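Local structure of kelch-like protein 7 (Homo sapiens, 3II7) at residues A[92-106]-A[117-130]. The protein serves as a substrate-specific adapter of a CUL3-RBX1 E3 ubiquitin ligase, this chain being its Kelch-repeat domain. Numbering follows the deposited sequence. Where two conformers were deposited one is given.
Sequences RDSLAACAAEGKIYT and LYLFECYDTRTESW. With EDO (1,2-ethanediol), chain Q.
Arg92 reaches Glu121 with NH1, 2.9 Å from OE1, in a salt bridge whose hydrogen bond is weak: the angle at the hydrogen is only 125° and the guanidinium and carboxylate planes stand nearly perpendicular. Leu119 CD2 sits over one guanidinium face and Leu95 CD1 over the opposite one, while NH2 donates to Thr106 OG1 and NE to Gly108 O. A methionine in place of Arg92 would probably leave the Glu121 carboxylate without its cationic mate in a buried setting. Thr106 OG1, held between its own backbone N and carbonyl carbon (chi1 65°), donates a hydrogen bond to Glu121 O at 3.0 Å, so that this carbonyl takes two donors, Thr106 N being the other. Strands 103-106 and 120-124 are the antiparallel middle pair of a four-stranded blade of the Kelch beta-propeller. On one side of the blade Cys122 lays CB over the face of the Tyr105 ring, 3.5 Å from CD1; a short, weakly polar residue, it can bring CB this close and still set SG oblique to the ring. Phe120 CZ meets the same Tyr105 CD1, the two rings near parallel but slid apart. With its CG anti to the backbone N (chi1 -167°), Phe120 swings back toward Tyr105. At the far end Gly102, whose positive phi suits glycine, offers O to both Thr125 N and OG1, the latter 2.8 Å away, and Thr125 CG2 packs on Ile104 CG1.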
ATOM      1  N   ARG A  92       0.984 -14.630   6.040  1.00  9.95           N
ATOM      2  CA  ARG A  92       0.671 -14.662   4.616  1.00  9.53           C
ATOM      3  C   ARG A  92       1.415 -13.554   3.876  1.00  6.92           C
ATOM      4  O   ARG A  92       1.823 -12.532   4.477  1.00  5.56           O
ATOM      5  CB  ARG A  92      -0.824 -14.542   4.378  1.00 13.55           C
ATOM      6  CG  ARG A  92      -1.456 -13.377   5.017  1.00 13.33           C
ATOM      7  CD  ARG A  92      -2.865 -13.729   5.353  1.00 13.79           C
ATOM      8  NE  ARG A  92      -3.693 -12.568   5.510  1.00 14.95           N
ATOM      9  CZ  ARG A  92      -3.953 -11.952   6.645  1.00 12.20           C
ATOM     10  NH1 ARG A  92      -3.413 -12.349   7.776  1.00 14.53           N
ATOM     11  NH2 ARG A  92      -4.785 -10.910   6.635  1.00 18.52           N
ATOM     12  N   ASP A  93       1.589 -13.787   2.576  1.00  7.75           N
ATOM     13  CA  ASP A  93       2.293 -12.881   1.680  1.00  7.93           C
ATOM     14  C   ASP A  93       1.278 -12.095   0.840  1.00  4.14           C
ATOM     15  O   ASP A  93       0.190 -12.577   0.577  1.00  5.41           O
ATOM     16  CB  ASP A  93       3.171 -13.689   0.706  1.00  6.68           C
ATOM     17  CG  ASP A  93       4.442 -14.270   1.364  1.00  9.64           C
ATOM     18  OD1 ASP A  93       4.615 -14.154   2.576  1.00  9.54           O
ATOM     19  OD2 ASP A  93       5.280 -14.841   0.628  1.00 17.64           O
ATOM     20  N   SER A  94       1.698 -10.930   0.386  1.00  4.62           N
ATOM     21  CA  SER A  94       0.920 -10.106  -0.585  1.00  3.84           C
ATOM     22  C   SER A  94      -0.432  -9.660  -0.002  1.00  3.30           C
ATOM     23  O   SER A  94      -1.399  -9.423  -0.729  1.00  4.74           O
ATOM     24  CB  SER A  94       0.771 -10.858  -1.926  1.00  5.61           C
ATOM     25  OG  SER A  94       2.078 -11.193  -2.450  1.00  9.19           O
ATOM     26  N   LEU A  95      -0.475  -9.568   1.319  1.00  4.55           N
ATOM     27  CA  LEU A  95      -1.618  -8.988   2.046  1.00  7.22           C
ATOM     28  C   LEU A  95      -1.541  -7.460   1.944  1.00  8.00           C
ATOM     29  O   LEU A  95      -0.511  -6.910   1.558  1.00  6.57           O
ATOM     30  CB  LEU A  95      -1.595  -9.443   3.506  1.00  4.36           C
ATOM     31  CG  LEU A  95      -0.586  -8.811   4.477  1.00  4.67           C
ATOM     32  CD1 LEU A  95      -0.776  -9.448   5.845  1.00  5.84           C
ATOM     33  CD2 LEU A  95       0.854  -8.930   4.001  1.00  7.99           C
ATOM     34  N   ALA A  96      -2.639  -6.793   2.261  1.00  8.34           N
ATOM     35  CA  ALA A  96      -2.690  -5.358   2.316  1.00  6.28           C
ATOM     36  C   ALA A  96      -3.019  -4.959   3.749  1.00  5.13           C
ATOM     37  O   ALA A  96      -3.558  -5.752   4.522  1.00  5.10           O
ATOM     38  CB  ALA A  96      -3.734  -4.815   1.349  1.00  5.06           C
ATOM     39  N   ALA A  97      -2.668  -3.734   4.105  1.00  5.23           N
ATOM     40  CA  ALA A  97      -2.913  -3.226   5.449  1.00  5.67           C
ATOM     41  C   ALA A  97      -3.225  -1.757   5.452  1.00  4.84           C
ATOM     42  O   ALA A  97      -2.710  -1.002   4.604  1.00  8.18           O
ATOM     43  CB  ALA A  97      -1.705  -3.531   6.384  1.00  6.63           C
ATOM     44  N   CYS A  98      -4.027  -1.329   6.433  1.00  4.42           N
ATOM     45  CA  CYS A  98      -4.302   0.065   6.672  1.00  2.63           C
ATOM     46  C   CYS A  98      -4.724   0.247   8.131  1.00  5.84           C
ATOM     47  O   CYS A  98      -4.901  -0.734   8.843  1.00  8.07           O
ATOM     48  CB  CYS A  98      -5.318   0.622   5.672  1.00  4.90           C
ATOM     49  SG  CYS A  98      -6.989   0.102   5.961  1.00  9.40           S
ATOM     50  N   ALA A  99      -4.890   1.496   8.576  1.00  4.61           N
ATOM     51  CA  ALA A  99      -5.299   1.755   9.953  1.00  5.74           C
ATOM     52  C   ALA A  99      -6.529   2.625   9.988  1.00  8.05           C
ATOM     53  O   ALA A  99      -6.681   3.556   9.170  1.00  7.62           O
ATOM     54  CB  ALA A  99      -4.175   2.446  10.706  1.00  5.33           C
ATOM     55  N   ALA A 100      -7.415   2.323  10.927  1.00  6.41           N
ATOM     56  CA  ALA A 100      -8.581   3.153  11.182  1.00 10.50           C
ATOM     57  C   ALA A 100      -8.904   3.135  12.667  1.00 11.77           C
ATOM     58  O   ALA A 100      -9.096   2.051  13.244  1.00  9.06           O
ATOM     59  CB  ALA A 100      -9.800   2.648  10.363  1.00 12.92           C
ATOM     60  N   GLU A 101      -8.955   4.326  13.269  1.00 12.26           N
ATOM     61  CA  GLU A 101      -9.410   4.505  14.674  1.00 13.30           C
ATOM     62  C   GLU A 101      -8.730   3.543  15.676  1.00 16.42           C
ATOM     63  O   GLU A 101      -9.392   2.886  16.484  1.00 16.31           O
ATOM     64  CB  GLU A 101     -10.934   4.406  14.747  1.00 19.27           C
ATOM     65  CG  GLU A 101     -11.636   5.399  13.778  1.00 17.22           C
ATOM     66  CD  GLU A 101     -13.157   5.483  13.963  1.00 40.50           C
ATOM     67  OE1 GLU A 101     -13.621   5.393  15.119  1.00 30.16           O
ATOM     68  OE2 GLU A 101     -13.881   5.652  12.944  1.00 32.06           O
ATOM     69  N   GLY A 102      -7.409   3.449  15.586  1.00 11.03           N
ATOM     70  CA  GLY A 102      -6.614   2.673  16.559  1.00 11.40           C
ATOM     71  C   GLY A 102      -6.484   1.193  16.272  1.00  8.97           C
ATOM     72  O   GLY A 102      -5.798   0.472  17.016  1.00 12.32           O
ATOM     73  N   LYS A 103      -7.106   0.725  15.188  1.00  8.39           N
ATOM     74  CA  LYS A 103      -6.956  -0.648  14.761  1.00  9.73           C
ATOM     75  C   LYS A 103      -6.149  -0.747  13.452  1.00  8.14           C
ATOM     76  O   LYS A 103      -6.307   0.083  12.540  1.00  8.31           O
ATOM     77  CB  LYS A 103      -8.310  -1.307  14.566  1.00  9.09           C
ATOM     78  CG  LYS A 103      -9.035  -1.611  15.884  1.00 20.72           C
ATOM     79  CD  LYS A 103      -9.924  -0.487  16.326  1.00 37.96           C
ATOM     80  CE  LYS A 103     -10.905  -0.952  17.407  1.00 41.11           C
ATOM     81  NZ  LYS A 103     -11.826   0.143  17.794  1.00 53.43           N
ATOM     82  N   ILE A 104      -5.293  -1.755  13.382  1.00  6.17           N
ATOM     83  CA  ILE A 104      -4.559  -2.085  12.164  1.00  8.35           C
ATOM     84  C   ILE A 104      -5.253  -3.247  11.482  1.00 10.20           C
ATOM     85  O   ILE A 104      -5.302  -4.342  12.035  1.00 15.96           O
ATOM     86  CB  ILE A 104      -3.107  -2.521  12.476  1.00 10.10           C
ATOM     87  CG1 ILE A 104      -2.371  -1.475  13.329  1.00 16.54           C
ATOM     88  CG2 ILE A 104      -2.372  -2.821  11.203  1.00 13.78           C
ATOM     89  CD1 ILE A 104      -2.411  -0.114  12.828  1.00 15.89           C
ATOM     90  N   TYR A 105      -5.746  -3.021  10.274  1.00  4.71           N
ATOM     91  CA  TYR A 105      -6.430  -4.040   9.499  1.00  5.64           C
ATOM     92  C   TYR A 105      -5.502  -4.668   8.472  1.00  7.98           C
ATOM     93  O   TYR A 105      -4.657  -3.989   7.875  1.00  7.56           O
ATOM     94  CB  TYR A 105      -7.665  -3.460   8.796  1.00  5.99           C
ATOM     95  CG  TYR A 105      -8.731  -2.951   9.736  1.00  7.84           C
ATOM     96  CD1 TYR A 105      -9.807  -3.746  10.094  1.00  4.87           C
ATOM     97  CD2 TYR A 105      -8.671  -1.657  10.251  1.00 11.45           C
ATOM     98  CE1 TYR A 105     -10.786  -3.293  10.951  1.00  7.89           C
ATOM     99  CE2 TYR A 105      -9.671  -1.186  11.125  1.00  9.52           C
ATOM    100  CZ  TYR A 105     -10.719  -2.025  11.459  1.00  9.36           C
ATOM    101  OH  TYR A 105     -11.703  -1.575  12.309  1.00 10.25           O
ATOM    102  N   THR A 106      -5.648  -5.979   8.323  1.00  5.83           N
ATOM    103  CA  THR A 106      -4.889  -6.762   7.330  1.00  2.96           C
ATOM    104  C   THR A 106      -5.846  -7.588   6.532  1.00  5.23           C
ATOM    105  O   THR A 106      -6.739  -8.216   7.097  1.00  5.65           O
ATOM    106  CB  THR A 106      -3.797  -7.644   8.005  1.00  6.82           C
ATOM    107  OG1 THR A 106      -4.389  -8.640   8.824  1.00  8.91           O
ATOM    108  CG2 THR A 106      -2.854  -6.773   8.871  1.00 10.02           C
ATOM    109  N   LEU A 117      -6.605 -15.328  -0.322  1.00  7.27           N
ATOM    110  CA  LEU A 117      -7.501 -15.461   0.812  1.00  6.62           C
ATOM    111  C   LEU A 117      -8.501 -14.299   0.915  1.00  4.30           C
ATOM    112  O   LEU A 117      -8.249 -13.195   0.418  1.00  6.55           O
ATOM    113  CB  LEU A 117      -6.672 -15.504   2.102  1.00  6.56           C
ATOM    114  CG  LEU A 117      -5.693 -16.654   2.293  1.00 11.45           C
ATOM    115  CD1 LEU A 117      -5.011 -16.530   3.657  1.00 15.35           C
ATOM    116  CD2 LEU A 117      -6.385 -17.979   2.189  1.00 11.10           C
ATOM    117  N   TYR A 118      -9.641 -14.568   1.555  1.00  4.39           N
ATOM    118  CA  TYR A 118     -10.684 -13.593   1.911  0.50  4.09           C
ATOM    119  C   TYR A 118     -10.417 -12.949   3.303  1.00  5.08           C
ATOM    120  O   TYR A 118     -11.127 -12.038   3.727  1.00  6.17           O
ATOM    121  CB  TYR A 118     -12.037 -14.304   2.067  0.50  3.91           C
ATOM    122  CG  TYR A 118     -12.674 -15.042   0.887  0.50  2.00           C
ATOM    123  CD1 TYR A 118     -12.576 -16.421   0.768  0.50  9.45           C
ATOM    124  CD2 TYR A 118     -13.462 -14.371  -0.034  0.50  2.00           C
ATOM    125  CE1 TYR A 118     -13.207 -17.096  -0.281  0.50  5.91           C
ATOM    126  CE2 TYR A 118     -14.093 -15.035  -1.056  0.50  6.91           C
ATOM    127  CZ  TYR A 118     -13.965 -16.388  -1.174  0.50  5.76           C
ATOM    128  OH  TYR A 118     -14.595 -17.044  -2.208  0.50  7.34           O
ATOM    129  N   LEU A 119      -9.425 -13.483   4.014  1.00  5.95           N
ATOM    130  CA  LEU A 119      -9.192 -13.245   5.425  1.00  4.79           C
ATOM    131  C   LEU A 119      -9.007 -11.783   5.765  1.00  6.02           C
ATOM    132  O   LEU A 119      -8.348 -11.036   5.036  1.00  7.62           O
ATOM    133  CB  LEU A 119      -7.944 -14.024   5.869  1.00  6.15           C
ATOM    134  CG  LEU A 119      -7.549 -14.012   7.331  1.00 16.13           C
ATOM    135  CD1 LEU A 119      -8.645 -14.573   8.248  1.00 13.23           C
ATOM    136  CD2 LEU A 119      -6.273 -14.838   7.460  1.00 17.32           C
ATOM    137  N   PHE A 120      -9.597 -11.384   6.880  1.00  6.31           N
ATOM    138  CA  PHE A 120      -9.551 -10.005   7.357  1.00  6.06           C
ATOM    139  C   PHE A 120      -9.334 -10.073   8.869  1.00  7.19           C
ATOM    140  O   PHE A 120     -10.170 -10.591   9.575  1.00  7.50           O
ATOM    141  CB  PHE A 120     -10.896  -9.331   6.989  1.00  4.20           C
ATOM    142  CG  PHE A 120     -10.926  -7.832   7.125  1.00  3.79           C
ATOM    143  CD1 PHE A 120      -9.911  -7.043   6.635  1.00  7.23           C
ATOM    144  CD2 PHE A 120     -12.041  -7.184   7.705  1.00  5.37           C
ATOM    145  CE1 PHE A 120      -9.989  -5.670   6.729  1.00  4.73           C
ATOM    146  CE2 PHE A 120     -12.093  -5.800   7.797  1.00  5.16           C
ATOM    147  CZ  PHE A 120     -11.063  -5.051   7.297  1.00  5.63           C
ATOM    148  N   GLU A 121      -8.187  -9.581   9.338  1.00  7.84           N
ATOM    149  CA  GLU A 121      -7.783  -9.671  10.765  1.00  9.65           C
ATOM    150  C   GLU A 121      -7.332  -8.294  11.213  1.00 10.30           C
ATOM    151  O   GLU A 121      -6.627  -7.622  10.461  1.00  9.68           O
ATOM    152  CB  GLU A 121      -6.608 -10.684  10.942  1.00 11.43           C
ATOM    153  CG  GLU A 121      -6.880 -12.103  10.402  1.00 16.44           C
ATOM    154  CD  GLU A 121      -5.739 -13.119  10.616  1.00 18.66           C
ATOM    155  OE1 GLU A 121      -4.542 -12.793  10.415  1.00  8.03           O
ATOM    156  OE2 GLU A 121      -6.056 -14.284  10.931  1.00 25.70           O
ATOM    157  N   CYS A 122      -7.707  -7.855  12.422  1.00  6.32           N
ATOM    158  CA  CYS A 122      -7.236  -6.570  12.874  1.00  9.25           C
ATOM    159  C   CYS A 122      -6.607  -6.619  14.244  1.00  7.79           C
ATOM    160  O   CYS A 122      -6.938  -7.470  15.071  1.00  7.80           O
ATOM    161  CB  CYS A 122      -8.312  -5.511  12.760  1.00 16.22           C
ATOM    162  SG  CYS A 122      -9.380  -5.246  14.123  1.00 20.94           S
ATOM    163  N   TYR A 123      -5.667  -5.694  14.445  1.00  7.41           N
ATOM    164  CA  TYR A 123      -4.889  -5.574  15.650  1.00  5.55           C
ATOM    165  C   TYR A 123      -5.331  -4.316  16.354  1.00  6.59           C
ATOM    166  O   TYR A 123      -5.283  -3.220  15.766  1.00  9.42           O
ATOM    167  CB  TYR A 123      -3.405  -5.473  15.308  1.00  6.21           C
ATOM    168  CG  TYR A 123      -2.442  -5.351  16.495  1.00  7.30           C
ATOM    169  CD1 TYR A 123      -2.199  -6.431  17.341  1.00  7.36           C
ATOM    170  CD2 TYR A 123      -1.748  -4.163  16.739  1.00 10.95           C
ATOM    171  CE1 TYR A 123      -1.315  -6.330  18.412  1.00 13.24           C
ATOM    172  CE2 TYR A 123      -0.849  -4.053  17.804  1.00  9.04           C
ATOM    173  CZ  TYR A 123      -0.644  -5.135  18.636  1.00 12.08           C
ATOM    174  OH  TYR A 123       0.241  -5.033  19.673  1.00 11.14           O
ATOM    175  N   ASP A 124      -5.769  -4.460  17.606  1.00  7.99           N
ATOM    176  CA  ASP A 124      -6.190  -3.321  18.408  1.00  7.86           C
ATOM    177  C   ASP A 124      -4.950  -2.771  19.101  1.00  8.81           C
ATOM    178  O   ASP A 124      -4.375  -3.431  19.954  1.00 10.39           O
ATOM    179  CB  ASP A 124      -7.247  -3.730  19.426  1.00  9.33           C
ATOM    180  CG  ASP A 124      -7.812  -2.544  20.183  1.00 19.40           C
ATOM    181  OD1 ASP A 124      -7.022  -1.738  20.694  1.00 20.36           O
ATOM    182  OD2 ASP A 124      -9.038  -2.421  20.263  1.00 22.30           O
ATOM    183  N   THR A 125      -4.507  -1.578  18.693  1.00  9.64           N
ATOM    184  CA  THR A 125      -3.236  -1.031  19.200  1.00 13.84           C
ATOM    185  C   THR A 125      -3.304  -0.653  20.680  1.00 14.96           C
ATOM    186  O   THR A 125      -2.264  -0.526  21.320  1.00 16.22           O
ATOM    187  CB  THR A 125      -2.730   0.222  18.390  1.00 14.17           C
ATOM    188  OG1 THR A 125      -3.638   1.313  18.566  1.00  7.94           O
ATOM    189  CG2 THR A 125      -2.593  -0.089  16.906  1.00  7.99           C
ATOM    190  N   ARG A 126      -4.522  -0.466  21.211  1.00 11.96           N
ATOM    191  CA  ARG A 126      -4.707  -0.125  22.635  1.00 14.23           C
ATOM    192  C   ARG A 126      -4.580  -1.369  23.521  1.00 16.00           C
ATOM    193  O   ARG A 126      -3.821  -1.365  24.486  1.00 16.10           O
ATOM    194  CB  ARG A 126      -6.062   0.559  22.852  1.00 14.73           C
ATOM    195  CG  ARG A 126      -6.316   1.007  24.314  1.00 27.19           C
ATOM    196  CD  ARG A 126      -7.557   1.871  24.440  1.00 33.98           C
ATOM    197  NE  ARG A 126      -8.796   1.115  24.219  1.00 35.63           N
ATOM    198  CZ  ARG A 126      -9.371   0.296  25.111  1.00 44.37           C
ATOM    199  NH1 ARG A 126      -8.824   0.086  26.315  1.00 42.91           N
ATOM    200  NH2 ARG A 126     -10.503  -0.328  24.794  1.00 40.38           N
ATOM    201  N   THR A 127      -5.332  -2.425  23.184  1.00 13.29           N
ATOM    202  CA  THR A 127      -5.304  -3.700  23.931  1.00 11.92           C
ATOM    203  C   THR A 127      -4.200  -4.674  23.468  1.00 13.72           C
ATOM    204  O   THR A 127      -3.966  -5.686  24.116  1.00 13.18           O
ATOM    205  CB  THR A 127      -6.652  -4.421  23.839  1.00 14.83           C
ATOM    206  OG1 THR A 127      -6.970  -4.654  22.463  1.00 13.54           O
ATOM    207  CG2 THR A 127      -7.761  -3.581  24.470  1.00 19.68           C
ATOM    208  N   GLU A 128      -3.547  -4.371  22.341  1.00 12.41           N
ATOM    209  CA  GLU A 128      -2.473  -5.205  21.789  1.00 13.13           C
ATOM    210  C   GLU A 128      -2.951  -6.638  21.544  1.00 12.61           C
ATOM    211  O   GLU A 128      -2.268  -7.606  21.858  1.00 15.07           O
ATOM    212  CB  GLU A 128      -1.225  -5.157  22.691  1.00 14.93           C
ATOM    213  CG  GLU A 128      -0.664  -3.739  22.837  1.00 20.05           C
ATOM    214  CD  GLU A 128       0.726  -3.690  23.463  1.00 23.72           C
ATOM    215  OE1 GLU A 128       0.943  -4.365  24.489  1.00 28.24           O
ATOM    216  OE2 GLU A 128       1.592  -2.955  22.937  1.00 32.37           O
ATOM    217  N   SER A 129      -4.130  -6.751  20.943  1.00 11.68           N
ATOM    218  CA  SER A 129      -4.713  -8.037  20.648  1.00  9.17           C
ATOM    219  C   SER A 129      -5.226  -8.102  19.217  1.00  6.71           C
ATOM    220  O   SER A 129      -5.644  -7.084  18.632  1.00  7.75           O
ATOM    221  CB  SER A 129      -5.852  -8.313  21.621  1.00 10.05           C
ATOM    222  OG  SER A 129      -6.795  -7.269  21.603  1.00 14.48           O
ATOM    223  N   TRP A 130      -5.204  -9.316  18.662  1.00  7.27           N
ATOM    224  CA  TRP A 130      -5.671  -9.578  17.321  1.00  6.45           C
ATOM    225  C   TRP A 130      -7.071 -10.173  17.318  1.00  8.16           C
ATOM    226  O   TRP A 130      -7.422 -10.961  18.202  1.00  9.29           O
ATOM    227  CB  TRP A 130      -4.727 -10.552  16.616  1.00  6.52           C
ATOM    228  CG  TRP A 130      -3.447  -9.940  16.146  1.00  9.32           C
ATOM    229  CD1 TRP A 130      -2.220  -9.971  16.785  1.00  9.48           C
ATOM    230  CD2 TRP A 130      -3.243  -9.247  14.921  1.00  6.94           C
ATOM    231  NE1 TRP A 130      -1.274  -9.321  16.020  1.00  9.94           N
ATOM    232  CE2 TRP A 130      -1.875  -8.864  14.872  1.00  7.79           C
ATOM    233  CE3 TRP A 130      -4.076  -8.903  13.848  1.00  7.47           C
ATOM    234  CZ2 TRP A 130      -1.340  -8.147  13.793  1.00  8.66           C
ATOM    235  CZ3 TRP A 130      -3.538  -8.192  12.788  1.00  7.57           C
ATOM    236  CH2 TRP A 130      -2.186  -7.810  12.775  1.00  8.09           C
TER
HETATM  237  C1  EDO Q 967     -10.476 -17.576   4.865  1.00 26.89           C
HETATM  238  O1  EDO Q 967     -11.055 -16.746   5.886  1.00 45.13           O
HETATM  239  C2  EDO Q 967      -9.693 -16.701   3.944  1.00 20.50           C
HETATM  240  O2  EDO Q 967      -9.638 -17.219   2.644  1.00 24.92           O